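HAD superfamily hydrolase (Brucella suis biovar 1, PDB 6NQ4) probably acts as a phosphatase of the haloacid dehalogenase superfamily, hydrolysing phosphorylated substrates. Local coordinates at residues D31-Y36 against Q62-K67; D42-V47 against S77-P82; G268-D273 against G278-A283. All blocks are in the same frame, centred on the assembly; numbering follows the deposited sequence.

Contact 1 (D31-Y36 against Q62-K67); sequences DLTDRY and QRARAK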
ATOM      1  N   ASP A  31     -23.333  -4.314   8.592  1.00 32.46           N
ATOM      2  CA  ASP A  31     -24.223  -5.259   7.931  1.00 32.40           C
ATOM      3  C   ASP A  31     -23.486  -6.453   7.338  1.00 31.15           C
ATOM      4  O   ASP A  31     -24.139  -7.383   6.845  1.00 31.83           O
ATOM      5  CB  ASP A  31     -25.015  -4.537   6.849  1.00 34.79           C
ATOM      6  CG  ASP A  31     -25.908  -3.442   7.419  1.00 39.06           C
ATOM      7  OD1 ASP A  31     -26.481  -3.635   8.517  1.00 39.84           O
ATOM      8  OD2 ASP A  31     -26.029  -2.385   6.773  1.00 40.72           O
ATOM      9  N   LEU A  32     -22.154  -6.451   7.388  1.00 28.69           N
ATOM     10  CA  LEU A  32     -21.332  -7.517   6.827  1.00 28.15           C
ATOM     11  C   LEU A  32     -20.538  -8.293   7.863  1.00 27.99           C
ATOM     12  O   LEU A  32     -20.143  -9.431   7.586  1.00 29.62           O
ATOM     13  CB  LEU A  32     -20.327  -6.937   5.816  1.00 29.76           C
ATOM     14  CG  LEU A  32     -20.875  -6.210   4.583  1.00 32.51           C
ATOM     15  CD1 LEU A  32     -19.732  -5.676   3.727  1.00 34.09           C
ATOM     16  CD2 LEU A  32     -21.751  -7.154   3.774  1.00 34.19           C
ATOM     17  N   THR A  33     -20.281  -7.708   9.035  1.00 27.69           N
ATOM     18  CA  THR A  33     -19.267  -8.245   9.931  1.00 27.94           C
ATOM     19  C   THR A  33     -19.687  -9.523  10.647  1.00 27.81           C
ATOM     20  O   THR A  33     -18.811 -10.202  11.193  1.00 27.96           O
ATOM     21  CB  THR A  33     -18.766  -7.177  10.916  1.00 28.89           C
ATOM     22  OG1 THR A  33     -19.875  -6.540  11.558  1.00 30.08           O
ATOM     23  CG2 THR A  33     -17.913  -6.125  10.205  1.00 29.10           C
ATOM     24  N   ASP A  34     -20.978  -9.877  10.654  1.00 29.02           N
ATOM     25  CA  ASP A  34     -21.379 -11.139  11.271  1.00 30.72           C
ATOM     26  C   ASP A  34     -20.783 -12.337  10.548  1.00 31.85           C
ATOM     27  O   ASP A  34     -20.736 -13.432  11.122  1.00 35.11           O
ATOM     28  CB  ASP A  34     -22.905 -11.300  11.306  1.00 32.64           C
ATOM     29  CG  ASP A  34     -23.556 -10.558  12.468  1.00 34.77           C
ATOM     30  OD1 ASP A  34     -22.855  -9.844  13.205  1.00 36.02           O
ATOM     31  OD2 ASP A  34     -24.788 -10.704  12.652  1.00 34.24           O
ATOM     32  N   ARG A  35     -20.338 -12.163   9.304  1.00 30.80           N
ATOM     33  CA  ARG A  35     -19.825 -13.269   8.508  1.00 31.77           C
ATOM     34  C   ARG A  35     -18.303 -13.328   8.455  1.00 29.32           C
ATOM     35  O   ARG A  35     -17.760 -14.242   7.823  1.00 30.68           O
ATOM     36  CB  ARG A  35     -20.401 -13.218   7.089  1.00 34.42           C
ATOM     37  N   TYR A  36     -17.598 -12.395   9.109  1.00 27.55           N
ATOM     38  CA  TYR A  36     -16.139 -12.335   9.046  1.00 26.44           C
ATOM     39  C   TYR A  36     -15.513 -12.281  10.438  1.00 26.61           C
ATOM     40  O   TYR A  36     -16.070 -11.698  11.374  1.00 28.81           O
ATOM     41  CB  TYR A  36     -15.665 -11.127   8.203  1.00 25.67           C
ATOM     42  CG  TYR A  36     -16.215 -11.182   6.799  1.00 25.68           C
ATOM     43  CD1 TYR A  36     -15.660 -12.024   5.850  1.00 25.83           C
ATOM     44  CD2 TYR A  36     -17.319 -10.415   6.437  1.00 26.47           C
ATOM     45  CE1 TYR A  36     -16.172 -12.099   4.577  1.00 26.48           C
ATOM     46  CE2 TYR A  36     -17.849 -10.489   5.157  1.00 26.70           C
ATOM     47  CZ  TYR A  36     -17.270 -11.337   4.233  1.00 27.10           C
ATOM     48  OH  TYR A  36     -17.781 -11.412   2.961  1.00 28.26           O
ATOM     49  N   GLN A  62     -13.909   0.762  14.815  1.00 20.51           N
ATOM     50  CA  GLN A  62     -14.061   0.557  16.257  1.00 20.78           C
ATOM     51  C   GLN A  62     -15.220  -0.380  16.568  1.00 22.73           C
ATOM     52  O   GLN A  62     -15.100  -1.267  17.425  1.00 22.86           O
ATOM     53  CB  GLN A  62     -14.265   1.897  16.971  1.00 21.81           C
ATOM     54  CG  GLN A  62     -13.041   2.798  16.990  1.00 21.47           C
ATOM     55  CD  GLN A  62     -13.401   4.183  17.496  1.00 23.05           C
ATOM     56  OE1 GLN A  62     -14.455   4.721  17.151  1.00 24.39           O
ATOM     57  NE2 GLN A  62     -12.545   4.756  18.332  1.00 24.34           N
ATOM     58  N   ARG A  63     -16.362  -0.182  15.901  1.00 22.93           N
ATOM     59  CA  ARG A  63     -17.522  -1.019  16.179  1.00 24.21           C
ATOM     60  C   ARG A  63     -17.252  -2.470  15.808  1.00 25.25           C
ATOM     61  O   ARG A  63     -17.655  -3.389  16.531  1.00 26.03           O
ATOM     62  CB  ARG A  63     -18.750  -0.486  15.439  1.00 25.96           C
ATOM     63  CG  ARG A  63     -19.291   0.854  15.970  1.00 26.83           C
ATOM     64  CD  ARG A  63     -20.736   1.123  15.526  1.00 28.25           C
ATOM     65  NE  ARG A  63     -20.881   1.039  14.075  1.00 29.58           N
ATOM     66  CZ  ARG A  63     -20.544   2.013  13.232  1.00 31.31           C
ATOM     67  NH1 ARG A  63     -20.055   3.156  13.696  1.00 29.26           N
ATOM     68  NH2 ARG A  63     -20.696   1.844  11.923  1.00 31.43           N
ATOM     69  N   ALA A  64     -16.549  -2.691  14.697  1.00 24.04           N
ATOM     70  CA  ALA A  64     -16.199  -4.055  14.317  1.00 24.44           C
ATOM     71  C   ALA A  64     -15.297  -4.709  15.359  1.00 23.58           C
ATOM     72  O   ALA A  64     -15.509  -5.871  15.729  1.00 23.75           O
ATOM     73  CB  ALA A  64     -15.562  -4.076  12.927  1.00 24.38           C
ATOM     74  N   ARG A  65     -14.286  -3.985  15.851  1.00 22.43           N
ATOM     75  CA  ARG A  65     -13.407  -4.563  16.869  1.00 23.26           C
ATOM     76  C   ARG A  65     -14.169  -4.851  18.154  1.00 25.13           C
ATOM     77  O   ARG A  65     -13.868  -5.820  18.862  1.00 25.56           O
ATOM     78  CB  ARG A  65     -12.248  -3.616  17.163  1.00 24.19           C
ATOM     79  CG  ARG A  65     -11.296  -3.458  16.023  1.00 23.17           C
ATOM     80  CD  ARG A  65     -10.021  -2.745  16.457  1.00 23.64           C
ATOM     81  NE  ARG A  65      -9.148  -3.607  17.260  1.00 23.79           N
ATOM     82  CZ  ARG A  65      -8.767  -3.372  18.516  1.00 25.75           C
ATOM     83  NH1 ARG A  65      -9.198  -2.299  19.166  1.00 27.73           N
ATOM     84  NH2 ARG A  65      -7.949  -4.220  19.128  1.00 26.96           N
ATOM     85  N   ALA A  66     -15.157  -4.014  18.481  1.00 26.23           N
ATOM     86  CA  ALA A  66     -15.951  -4.247  19.679  1.00 28.25           C
ATOM     87  C   ALA A  66     -16.784  -5.512  19.569  1.00 28.03           C
ATOM     88  O   ALA A  66     -17.212  -6.050  20.598  1.00 29.98           O
ATOM     89  CB  ALA A  66     -16.856  -3.045  19.957  1.00 29.06           C
ATOM     90  N   LYS A  67     -17.017  -6.001  18.350  1.00 27.58           N
ATOM     91  CA  LYS A  67     -17.729  -7.251  18.122  1.00 29.18           C
ATOM     92  C   LYS A  67     -16.778  -8.401  17.795  1.00 27.48           C
ATOM     93  O   LYS A  67     -17.204  -9.412  17.228  1.00 28.16           O
ATOM     94  CB  LYS A  67     -18.796  -7.073  17.039  1.00 31.90           C
ATOM     95  CG  LYS A  67     -19.838  -5.991  17.353  1.00 35.76           C
ATOM     96  CD  LYS A  67     -20.985  -6.012  16.342  1.00 40.50           C
ATOM     97  CE  LYS A  67     -20.970  -4.780  15.448  1.00 44.09           C
ATOM     98  NZ  LYS A  67     -21.962  -4.873  14.332  1.00 45.84           N
TER
HETATM   99  O   HOH W   1     -19.428  -4.198  12.835  1.00 31.52           O
HETATM  100  O   HOH W   2     -23.899  -6.778  13.171  1.00 55.47           O

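Contact 2 (D42-V47 against S77-P82); sequences DVWGVV and SPRPHP. With NA (sodium ion), chain H; PO4 (phosphate ion), chain G.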
ATOM      1  N   ASP A  42      -7.759  -1.033   3.706  1.00 16.50           N
ATOM      2  CA  ASP A  42      -6.942   0.007   3.093  1.00 17.33           C
ATOM      3  C   ASP A  42      -6.858   1.239   4.003  1.00 16.67           C
ATOM      4  O   ASP A  42      -7.747   1.497   4.820  1.00 17.53           O
ATOM      5  CB  ASP A  42      -7.703   0.378   1.814  1.00 21.52           C
ATOM      6  CG  ASP A  42      -6.925   1.197   0.860  1.00 23.21           C
ATOM      7  OD1 ASP A  42      -5.687   1.208   0.958  1.00 22.55           O
ATOM      8  OD2 ASP A  42      -7.582   1.812  -0.015  1.00 24.05           O
ATOM      9  N   VAL A  43      -5.784   2.018   3.847  1.00 16.95           N
ATOM     10  CA  VAL A  43      -5.584   3.227   4.651  1.00 15.88           C
ATOM     11  C   VAL A  43      -5.853   4.514   3.852  1.00 16.73           C
ATOM     12  O   VAL A  43      -6.863   5.197   4.084  1.00 18.00           O
ATOM     13  CB  VAL A  43      -4.200   3.238   5.343  1.00 15.74           C
ATOM     14  CG1 VAL A  43      -3.987   4.557   6.110  1.00 18.01           C
ATOM     15  CG2 VAL A  43      -4.058   2.027   6.310  1.00 17.56           C
ATOM     16  N   TRP A  44      -4.984   4.861   2.900  1.00 15.59           N
ATOM     17  CA  TRP A  44      -5.185   6.113   2.160  1.00 15.91           C
ATOM     18  C   TRP A  44      -6.463   6.064   1.328  1.00 18.01           C
ATOM     19  O   TRP A  44      -6.708   5.113   0.578  1.00 20.09           O
ATOM     20  CB  TRP A  44      -3.994   6.403   1.259  1.00 16.32           C
ATOM     21  CG  TRP A  44      -2.953   7.248   1.914  1.00 17.66           C
ATOM     22  CD1 TRP A  44      -2.778   8.596   1.766  1.00 19.15           C
ATOM     23  CD2 TRP A  44      -1.969   6.815   2.837  1.00 17.62           C
ATOM     24  NE1 TRP A  44      -1.719   9.020   2.510  1.00 20.12           N
ATOM     25  CE2 TRP A  44      -1.191   7.946   3.178  1.00 16.86           C
ATOM     26  CE3 TRP A  44      -1.639   5.568   3.384  1.00 17.91           C
ATOM     27  CZ2 TRP A  44      -0.116   7.880   4.070  1.00 18.66           C
ATOM     28  CZ3 TRP A  44      -0.571   5.497   4.274  1.00 19.44           C
ATOM     29  CH2 TRP A  44       0.180   6.646   4.606  1.00 19.70           C
ATOM     30  N   GLY A  45      -7.279   7.099   1.468  1.00 17.51           N
ATOM     31  CA  GLY A  45      -8.527   7.183   0.765  1.00 19.63           C
ATOM     32  C   GLY A  45      -9.682   6.521   1.460  1.00 19.03           C
ATOM     33  O   GLY A  45     -10.827   6.647   0.982  1.00 22.86           O
ATOM     34  N   VAL A  46      -9.427   5.797   2.550  1.00 18.05           N
ATOM     35  CA  VAL A  46     -10.467   5.050   3.246  1.00 18.71           C
ATOM     36  C   VAL A  46     -10.493   5.461   4.710  1.00 18.90           C
ATOM     37  O   VAL A  46     -11.558   5.782   5.250  1.00 22.51           O
ATOM     38  CB  VAL A  46     -10.266   3.530   3.070  1.00 20.97           C
ATOM     39  CG1 VAL A  46     -11.239   2.757   3.966  1.00 22.57           C
ATOM     40  CG2 VAL A  46     -10.445   3.138   1.592  1.00 23.09           C
ATOM     41  N   VAL A  47      -9.325   5.456   5.364  1.00 19.09           N
ATOM     42  CA  VAL A  47      -9.196   5.889   6.759  1.00 18.54           C
ATOM     43  C   VAL A  47      -8.771   7.353   6.857  1.00 19.12           C
ATOM     44  O   VAL A  47      -9.229   8.089   7.747  1.00 18.65           O
ATOM     45  CB  VAL A  47      -8.205   4.961   7.499  1.00 19.11           C
ATOM     46  CG1 VAL A  47      -7.888   5.501   8.898  1.00 20.60           C
ATOM     47  CG2 VAL A  47      -8.747   3.538   7.558  1.00 20.79           C
ATOM     48  N   SER A  77       1.870   2.056   1.619  1.00 13.99           N
ATOM     49  CA  SER A  77       2.919   2.966   2.056  1.00 13.58           C
ATOM     50  C   SER A  77       4.277   2.270   2.007  1.00 13.54           C
ATOM     51  O   SER A  77       4.396   1.122   2.470  1.00 14.54           O
ATOM     52  CB  SER A  77       2.663   3.412   3.490  1.00 14.96           C
ATOM     53  OG  SER A  77       3.744   4.218   3.932  1.00 15.76           O
ATOM     54  N   PRO A  78       5.314   2.927   1.482  1.00 13.90           N
ATOM     55  CA  PRO A  78       6.663   2.352   1.512  1.00 14.28           C
ATOM     56  C   PRO A  78       7.322   2.469   2.868  1.00 14.14           C
ATOM     57  O   PRO A  78       8.442   1.961   3.031  1.00 16.11           O
ATOM     58  CB  PRO A  78       7.411   3.216   0.488  1.00 16.24           C
ATOM     59  CG  PRO A  78       6.765   4.566   0.643  1.00 15.46           C
ATOM     60  CD  PRO A  78       5.298   4.265   0.853  1.00 14.98           C
ATOM     61  N   ARG A  79       6.699   3.179   3.828  1.00 13.81           N
ATOM     62  CA  ARG A  79       7.319   3.281   5.141  1.00 14.83           C
ATOM     63  C   ARG A  79       7.004   2.042   5.967  1.00 15.02           C
ATOM     64  O   ARG A  79       5.927   1.461   5.839  1.00 15.77           O
ATOM     65  CB  ARG A  79       6.820   4.519   5.868  1.00 17.26           C
ATOM     66  CG  ARG A  79       7.549   5.792   5.393  1.00 18.97           C
ATOM     67  CD  ARG A  79       6.909   7.036   5.991  1.00 19.49           C
ATOM     68  NE  ARG A  79       5.630   7.291   5.336  1.00 19.74           N
ATOM     69  CZ  ARG A  79       4.503   7.641   5.951  1.00 19.73           C
ATOM     70  NH1 ARG A  79       4.449   7.776   7.274  1.00 19.82           N
ATOM     71  NH2 ARG A  79       3.403   7.829   5.219  1.00 20.59           N
ATOM     72  N   PRO A  80       7.931   1.614   6.823  1.00 14.46           N
ATOM     73  CA  PRO A  80       7.596   0.558   7.783  1.00 15.63           C
ATOM     74  C   PRO A  80       6.430   0.976   8.661  1.00 14.69           C
ATOM     75  O   PRO A  80       6.172   2.163   8.875  1.00 15.41           O
ATOM     76  CB  PRO A  80       8.884   0.412   8.599  1.00 17.57           C
ATOM     77  CG  PRO A  80       9.965   0.871   7.644  1.00 18.53           C
ATOM     78  CD  PRO A  80       9.345   2.028   6.928  1.00 16.67           C
ATOM     79  N   HIS A  81       5.733  -0.024   9.182  1.00 13.89           N
ATOM     80  CA  HIS A  81       4.518   0.228   9.950  1.00 13.96           C
ATOM     81  C   HIS A  81       4.646   1.251  11.080  1.00 15.28           C
ATOM     82  O   HIS A  81       3.675   1.999  11.292  1.00 15.11           O
ATOM     83  CB  HIS A  81       3.879  -1.088  10.439  1.00 16.28           C
ATOM     84  CG  HIS A  81       4.696  -1.810  11.469  1.00 18.53           C
ATOM     85  ND1 HIS A  81       5.717  -2.675  11.137  1.00 20.66           N
ATOM     86  CD2 HIS A  81       4.664  -1.769  12.826  1.00 20.73           C
ATOM     87  CE1 HIS A  81       6.266  -3.152  12.242  1.00 22.39           C
ATOM     88  NE2 HIS A  81       5.639  -2.626  13.281  1.00 22.54           N
ATOM     89  N   PRO A  82       5.747   1.343  11.844  1.00 14.55           N
ATOM     90  CA  PRO A  82       5.730   2.309  12.954  1.00 15.16           C
ATOM     91  C   PRO A  82       5.571   3.742  12.490  1.00 14.48           C
ATOM     92  O   PRO A  82       4.931   4.539  13.178  1.00 14.42           O
ATOM     93  CB  PRO A  82       7.070   2.054  13.670  1.00 16.62           C
ATOM     94  CG  PRO A  82       7.346   0.591  13.390  1.00 16.39           C
ATOM     95  CD  PRO A  82       6.972   0.507  11.914  1.00 15.68           C
TER
HETATM   96 NA    NA H 306      -6.539   3.633  -1.256  1.00 20.09          NA
HETATM   97  P   PO4 G 305      -3.045   2.620   0.346  0.85 18.16           P
HETATM   98  O1  PO4 G 305      -4.396   2.963  -0.282  0.85 19.60           O
HETATM   99  O2  PO4 G 305      -3.052   2.946   1.829  0.85 16.10           O
HETATM  100  O3  PO4 G 305      -2.152   3.628  -0.402  0.85 21.39           O
HETATM  101  O4  PO4 G 305      -2.629   1.213  -0.004  0.85 17.76           O
HETATM  102  O   HOH W   3      -5.862   1.835  -2.844  1.00 21.38           O
HETATM  103  O   HOH W   4      -5.223   5.460  -2.286  1.00 23.53           O

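Contact 3 (G268-D273 against G278-A283); sequences GVHAAD and GDLDMA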
ATOM      1  N   GLY A 268     -14.388   6.488  -3.255  1.00 22.21           N
ATOM      2  CA  GLY A 268     -13.020   6.908  -3.059  1.00 22.09           C
ATOM      3  C   GLY A 268     -12.431   7.590  -4.279  1.00 22.56           C
ATOM      4  O   GLY A 268     -13.000   7.591  -5.373  1.00 22.62           O
ATOM      5  N   VAL A 269     -11.249   8.177  -4.076  1.00 20.31           N
ATOM      6  CA  VAL A 269     -10.523   8.794  -5.179  1.00 19.94           C
ATOM      7  C   VAL A 269     -10.056   7.738  -6.169  1.00 19.64           C
ATOM      8  O   VAL A 269      -9.933   8.010  -7.371  1.00 22.08           O
ATOM      9  CB  VAL A 269      -9.344   9.631  -4.642  1.00 18.69           C
ATOM     10  CG1 VAL A 269      -8.506  10.188  -5.779  1.00 20.40           C
ATOM     11  CG2 VAL A 269      -9.849  10.745  -3.734  1.00 19.59           C
ATOM     12  N   HIS A 270      -9.783   6.521  -5.699  1.00 21.31           N
ATOM     13  CA  HIS A 270      -9.175   5.497  -6.548  1.00 20.99           C
ATOM     14  C   HIS A 270      -7.821   5.956  -7.077  1.00 21.36           C
ATOM     15  O   HIS A 270      -7.467   5.667  -8.222  1.00 22.11           O
ATOM     16  CB  HIS A 270     -10.095   5.043  -7.691  1.00 22.42           C
ATOM     17  CG  HIS A 270     -11.537   4.959  -7.314  1.00 23.99           C
ATOM     18  ND1 HIS A 270     -12.004   4.136  -6.312  1.00 25.22           N
ATOM     19  CD2 HIS A 270     -12.622   5.592  -7.818  1.00 25.19           C
ATOM     20  CE1 HIS A 270     -13.314   4.274  -6.205  1.00 25.59           C
ATOM     21  NE2 HIS A 270     -13.714   5.149  -7.113  1.00 26.43           N
ATOM     22  N   ALA A 271      -7.053   6.655  -6.218  1.00 20.28           N
ATOM     23  CA  ALA A 271      -5.777   7.226  -6.646  1.00 21.40           C
ATOM     24  C   ALA A 271      -4.839   6.162  -7.206  1.00 22.00           C
ATOM     25  O   ALA A 271      -4.096   6.419  -8.159  1.00 22.66           O
ATOM     26  CB  ALA A 271      -5.121   7.988  -5.493  1.00 19.81           C
ATOM     27  N   ALA A 272      -4.841   4.960  -6.618  1.00 22.00           N
ATOM     28  CA  ALA A 272      -3.950   3.912  -7.098  1.00 24.33           C
ATOM     29  C   ALA A 272      -4.280   3.451  -8.511  1.00 27.86           C
ATOM     30  O   ALA A 272      -3.434   2.815  -9.155  1.00 31.98           O
ATOM     31  CB  ALA A 272      -3.981   2.705  -6.147  1.00 22.94           C
ATOM     32  N   ASP A 273      -5.478   3.758  -9.012  1.00 28.02           N
ATOM     33  CA  ASP A 273      -5.921   3.350 -10.342  1.00 29.94           C
ATOM     34  C   ASP A 273      -5.654   4.404 -11.414  1.00 31.38           C
ATOM     35  O   ASP A 273      -5.995   4.173 -12.580  1.00 31.86           O
ATOM     36  CB  ASP A 273      -7.428   3.058 -10.330  1.00 30.94           C
ATOM     37  CG  ASP A 273      -7.791   1.830  -9.521  1.00 32.18           C
ATOM     38  OD1 ASP A 273      -6.990   0.865  -9.489  1.00 34.07           O
ATOM     39  OD2 ASP A 273      -8.894   1.824  -8.932  1.00 31.82           O
ATOM     40  N   GLY A 278      -1.881  10.724 -15.686  1.00 37.59           N
ATOM     41  CA  GLY A 278      -2.782  11.439 -14.811  1.00 36.70           C
ATOM     42  C   GLY A 278      -4.257  11.213 -15.063  1.00 37.83           C
ATOM     43  O   GLY A 278      -5.082  11.893 -14.437  1.00 37.16           O
ATOM     44  N   ASP A 279      -4.615  10.289 -15.955  1.00 38.35           N
ATOM     45  CA  ASP A 279      -6.004   9.971 -16.256  1.00 39.48           C
ATOM     46  C   ASP A 279      -6.486   8.794 -15.416  1.00 36.81           C
ATOM     47  O   ASP A 279      -5.728   7.856 -15.145  1.00 36.16           O
ATOM     48  CB  ASP A 279      -6.151   9.589 -17.728  1.00 43.24           C
ATOM     49  CG  ASP A 279      -6.340  10.792 -18.641  1.00 48.34           C
ATOM     50  OD1 ASP A 279      -6.417  11.938 -18.149  1.00 49.71           O
ATOM     51  OD2 ASP A 279      -6.416  10.577 -19.866  1.00 51.20           O
ATOM     52  N   LEU A 280      -7.756   8.839 -15.024  1.00 37.19           N
ATOM     53  CA  LEU A 280      -8.443   7.723 -14.384  1.00 37.84           C
ATOM     54  C   LEU A 280      -9.459   7.139 -15.356  1.00 41.35           C
ATOM     55  O   LEU A 280     -10.322   7.862 -15.863  1.00 41.07           O
ATOM     56  CB  LEU A 280      -9.170   8.185 -13.119  1.00 36.33           C
ATOM     57  CG  LEU A 280     -10.025   7.131 -12.399  1.00 35.59           C
ATOM     58  CD1 LEU A 280      -9.157   6.050 -11.749  1.00 35.94           C
ATOM     59  CD2 LEU A 280     -10.962   7.764 -11.371  1.00 36.15           C
ATOM     60  N   ASP A 281      -9.370   5.835 -15.607  1.00 45.92           N
ATOM     61  CA  ASP A 281     -10.349   5.154 -16.449  1.00 50.79           C
ATOM     62  C   ASP A 281     -11.590   4.852 -15.619  1.00 51.45           C
ATOM     63  O   ASP A 281     -11.539   4.056 -14.673  1.00 52.74           O
ATOM     64  CB  ASP A 281      -9.761   3.873 -17.029  1.00 54.76           C
ATOM     65  CG  ASP A 281     -10.678   3.231 -18.054  1.00 57.75           C
ATOM     66  OD1 ASP A 281     -10.660   3.671 -19.224  1.00 58.24           O
ATOM     67  OD2 ASP A 281     -11.420   2.297 -17.685  1.00 58.88           O
ATOM     68  N   MET A 282     -12.708   5.488 -15.966  1.00 50.05           N
ATOM     69  CA  MET A 282     -13.944   5.345 -15.203  1.00 50.47           C
ATOM     70  C   MET A 282     -14.571   3.959 -15.329  1.00 53.98           C
ATOM     71  O   MET A 282     -15.477   3.639 -14.550  1.00 54.86           O
ATOM     72  CB  MET A 282     -14.946   6.438 -15.611  1.00 48.19           C
ATOM     73  CG  MET A 282     -14.425   7.879 -15.467  1.00 45.49           C
ATOM     74  SD  MET A 282     -13.977   8.407 -13.792  1.00 44.21           S
ATOM     75  CE  MET A 282     -15.584   8.483 -12.998  1.00 44.33           C
ATOM     76  N   ALA A 283     -14.118   3.135 -16.275  1.00 55.95           N
ATOM     77  CA  ALA A 283     -14.635   1.783 -16.460  1.00 58.09           C
ATOM     78  C   ALA A 283     -13.852   0.737 -15.673  1.00 59.22           C
ATOM     79  O   ALA A 283     -14.127  -0.460 -15.816  1.00 59.97           O
ATOM     80  CB  ALA A 283     -14.631   1.415 -17.947  1.00 57.93           C
TER
HETATM   81  O   HOH W   5      -6.849   4.611 -15.094  1.00 37.61           O

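Contact 1 (D31-Y36 against Q62-K67)
T33 faces A64 and K67 with its two branches. Its methyl CG2 meets A64 CB at 4.1 Å, a small aliphatic touch where the loop 31-36 meets helix 55-66. The hydroxyl is directed elsewhere by chi1 of 51°, which sets OG1 between the backbone N and the carbonyl carbon while CG2 stays beside that N. K67 runs across T33 at about a right angle, its chain bent at chi3 (-111°), and NZ halts 3.9 Å from T33 OG1, too far for direct bonding. Water fills in for the missing bond. One molecule sits 2.7 Å from T33 OG1 and accepts a weak bond from K67 NZ; a second accepts from the same ammonium and donates to D34 OD1 at 3.2 Å. This second water bridges D34 OD1 and K67 NZ, which are 5.2 Å apart and not in direct contact. Consecutive turns, R35 N to L32 O and Y36 N to T33 O, shape the loop. R63, one turn before K67, forms salt bridges with D30 and the C-terminal carboxylate of V304. What is packed here is the entry to a Rossmann-like core: the residues leading into strand 38-41 lie on the C-terminal end of helix 55-66, the crossover helix of the right-handed beta-alpha-beta unit that continues into strand 70-75.

Contact 2 (D42-V47 against S77-P82)
W44 O binds sodium at 2.4 Å, sharing the metal with D42 OD2, D246, a phosphate oxygen and two waters, while the indole of the same residue meets S77 and R79. The loop after strand 38-41 that carries these ligands corresponds to the first signature motif of the haloacid dehalogenase fold, here reading DVWGV, and the sodium fits the place where this family usually holds magnesium. Two amides, V46 N and V47 N, close on V43 O and curl the loop. The far rim of the indole carries the contact. W44 CZ3 rests on S77 CB at 3.9 Å, an oblique approach, while R79 NH2 reaches W44 CH2 at 3.5 Å near the plane of the ring. Ring and guanidinium planes stand 87° apart, with the nitrogen at the indole edge rather than over a face, so a cation-pi stack is not formed; R79 NH2 is hydrogen-bonded instead to Q87 of helix 81-90. The backbone points S77 CB toward the ring, whereas chi1 of 176° takes OG to R79 N, from which it accepts at 3.1 Å to close an ST turn. The phosphate, probably from the crystallisation liquor, is also held by T75, N76 and K215, and its O2 takes the amide hydrogen of W44 N over 2.9 Å at 162°.

Contact 3 (G268-D273 against G278-A283)
L280 extends its CG anti to its own backbone N (chi1 176°), and chi2 of 69° then spreads the two methyls toward different parts of the turn 268-273. D273 answers with chi1 of -68°, placing CG beside its backbone N, so that the methylene rather than the carboxylate meets the leucine: D273 CB lies 3.7 Å from L280 CD1. The same methyl also approaches H270 O at 3.9 Å. The other, CD2, comes to the edge of the H270 imidazole, near the plane of that ring, and reaches V269 O at 4.1 Å. L280 thus makes most of the side-chain packing between the two segments, an example of one aliphatic residue covering a run of backbone and side-chain atoms. The polar link between them passes through water. One molecule donates to D273 O at 2.7 Å and accepts from D281 N at 2.8 Å, with a weak third bond to D279 O. The carboxylate of D273 is engaged elsewhere, its two oxygens accepting from V248 N and L249 N at the start of helix 248-258, and D273 N closes on H270 O at 2.9 Å. H270 ND1 is bonded to D246 O, consistent with a second-shell place at the metal site, since D246 binds sodium through OD1. Both segments belong to the excursion between strands 261-265 and 298-300; V269 and A271 pack on the hairpin strands 185-188 and 191-194, while D273 holds the turn to helix 248-258.

Starting from the N terminus, contact 1 joins the lead-in to strand 38-41 with the end of helix 55-66, closing a loop that holds that first strand and the metal-binding turn. Contact 2 opens within this loop at 42-47 and closes beyond it at 77-82, so the two cross, although their centres lie 21 Å apart: one sits at an outer end of the core, the other at the phosphate pocket. Contact 2 ties the loop after strand 38-41 to the one between strand 70-75 and helix 81-90. Contact 3 comes later in series as a short closure after strand 261-265, its nearest atoms about 5 Å from those of contact 2, with D246 between them.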